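Local coordinates for beta subunit of photoactivated adenylyl cyclase (Beggiatoa sp. PS, PDB 5MBC) that catalyses the conversion of ATP to cyclic AMP under the control of blue light, sensed by a flavin-binding BLUF domain joined to a class III cyclase domain, at the interface of chains A and B. Numbering follows the deposited sequence. Chains: chain A/B, Beta subunit of photoactivated adenylyl cyclase.

The interface of chains A and B. Residues chain A 261-262, 266, 268, 270; chain B 181, 184, 188, 198, 200-201.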
# COMPACT_ATOMS: atom_id res chain seq x y z
N MET A 261 -3.06 11.20 2.03
CA MET A 261 -3.02 11.70 3.39
C MET A 261 -1.70 11.28 4.04
O MET A 261 -1.15 10.22 3.72
CB MET A 261 -4.19 11.17 4.24
CG MET A 261 -5.57 11.40 3.64
SD MET A 261 -5.99 13.15 3.48
CE MET A 261 -5.84 13.69 5.18
N GLY A 262 -1.21 12.12 4.95
CA GLY A 262 0.02 11.82 5.66
C GLY A 262 1.02 12.96 5.62
O GLY A 262 0.65 14.13 5.72
N LYS A 266 5.49 9.46 5.78
CA LYS A 266 4.61 8.42 5.27
C LYS A 266 3.36 9.06 4.71
O LYS A 266 2.65 9.77 5.43
CB LYS A 266 4.25 7.40 6.35
CG LYS A 266 3.28 6.34 5.87
CD LYS A 266 2.96 5.32 6.95
CE LYS A 266 1.95 4.29 6.45
NZ LYS A 266 2.45 3.55 5.26
N ASP A 268 -0.14 7.99 2.22
CA ASP A 268 -0.87 6.82 1.76
C ASP A 268 -2.24 7.22 1.26
O ASP A 268 -2.78 8.27 1.63
CB ASP A 268 -0.99 5.77 2.88
CG ASP A 268 -1.02 4.35 2.34
OD1 ASP A 268 -1.51 4.15 1.21
OD2 ASP A 268 -0.55 3.44 3.05
N THR A 270 -5.93 7.10 1.52
CA THR A 270 -6.76 6.91 2.70
C THR A 270 -8.20 7.28 2.41
O THR A 270 -8.49 8.13 1.56
CB THR A 270 -6.23 7.74 3.89
OG1 THR A 270 -4.80 7.67 3.93
CG2 THR A 270 -6.79 7.22 5.21
N ASN B 181 -3.88 15.49 8.10
CA ASN B 181 -2.48 15.50 7.70
C ASN B 181 -1.58 15.97 8.84
O ASN B 181 -0.50 15.42 9.07
CB ASN B 181 -2.28 16.39 6.47
CG ASN B 181 -2.62 15.68 5.18
OD1 ASN B 181 -2.68 14.46 5.13
ND2 ASN B 181 -2.85 16.45 4.12
N PHE B 184 -1.50 13.07 11.34
CA PHE B 184 -0.62 12.01 10.83
C PHE B 184 0.84 12.43 10.88
O PHE B 184 1.72 11.62 11.19
CB PHE B 184 -1.02 11.64 9.40
CG PHE B 184 -2.28 10.81 9.31
CD1 PHE B 184 -2.87 10.29 10.45
CD2 PHE B 184 -2.86 10.55 8.08
CE1 PHE B 184 -4.02 9.53 10.36
CE2 PHE B 184 -4.01 9.79 7.99
CZ PHE B 184 -4.59 9.28 9.13
N THR B 188 3.49 10.28 13.02
CA THR B 188 4.53 9.56 12.28
C THR B 188 5.92 10.04 12.68
O THR B 188 6.85 9.23 12.79
CB THR B 188 4.32 9.73 10.78
OG1 THR B 188 3.00 9.28 10.42
CG2 THR B 188 5.34 8.92 10.00
N VAL B 198 5.47 2.91 11.72
CA VAL B 198 4.07 3.13 11.38
C VAL B 198 3.64 2.08 10.37
O VAL B 198 4.25 1.94 9.30
CB VAL B 198 3.86 4.55 10.83
CG1 VAL B 198 2.39 4.76 10.48
CG2 VAL B 198 4.32 5.58 11.85
N LYS B 200 0.23 1.48 9.00
CA LYS B 200 -0.67 2.00 7.98
C LYS B 200 -1.62 2.99 8.63
O LYS B 200 -1.71 3.09 9.86
CB LYS B 200 -1.45 0.88 7.28
CG LYS B 200 -2.31 0.06 8.22
CD LYS B 200 -2.74 -1.24 7.57
CE LYS B 200 -1.53 -2.07 7.17
NZ LYS B 200 -1.91 -3.36 6.54
N PHE B 201 -2.33 3.74 7.79
CA PHE B 201 -3.42 4.61 8.21
C PHE B 201 -4.74 3.93 7.88
O PHE B 201 -4.93 3.46 6.75
CB PHE B 201 -3.35 5.97 7.52
CG PHE B 201 -2.05 6.70 7.75
CD1 PHE B 201 -1.47 6.75 9.01
CD2 PHE B 201 -1.42 7.35 6.70
CE1 PHE B 201 -0.28 7.42 9.21
CE2 PHE B 201 -0.23 8.02 6.90
CZ PHE B 201 0.34 8.06 8.15
O HOH W 1 -1.83 3.32 5.15
O HOH W 2 4.37 1.99 6.25
O HOH W 3 2.40 11.05 8.02
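Strands 260-262 and 267-272 of chain A, with A:Lys266 from the loop joining them, lie against helix 173-193 and strand 197-202 of chain B, within the class III cyclase catalytic domains. Such cyclases work as dimers, and this patch, part of a two-fold symmetric interface, recurs with the chains exchanged. At one end the amide oxygen OD1 of B:Asn181 takes the backbone N of A:Gly262 at 2.8 Å, nearly straight at the hydrogen (167°), with the donor tilted from the carbonyl plane. A:Met261 crosses this amide at about a right angle and brings its methyl CE over the face of the amide, nearest OD1. An alanine in place of B:Asn181 would probably leave the N-H of A:Gly262 without its mate and open a gap beside the methionine methyl. In the middle, B:Phe184 and B:Phe201 lie face to face and nearly parallel, CD1 of B:Phe201 lying 3.8 Å above the ring of B:Phe184, over its centre. The B:Phe184 ring turns an edge to A:Gly262 N, while CE2 of B:Phe201 meets the carbonyl O of A:Lys266 edge-on at 3.7 Å. The A:Lys266 chain, CG anti to the backbone N (chi1 177°) and extended as far as CE, runs past B:Phe201 in the opposite direction and sets CD 3.6 Å from CG1 of B:Val198. A bend at chi4 (59°) brings NZ to a water shared with B:Val198 O and toward OD2 of the poorly ordered A:Asp268 of its own chain, a long salt bridge at 3.7 Å. Another water joins A:Lys266 O to the hydroxyl OG1 of B:Thr188, which also donates to B:Phe184 O at 2.8 Å, back within its own helix.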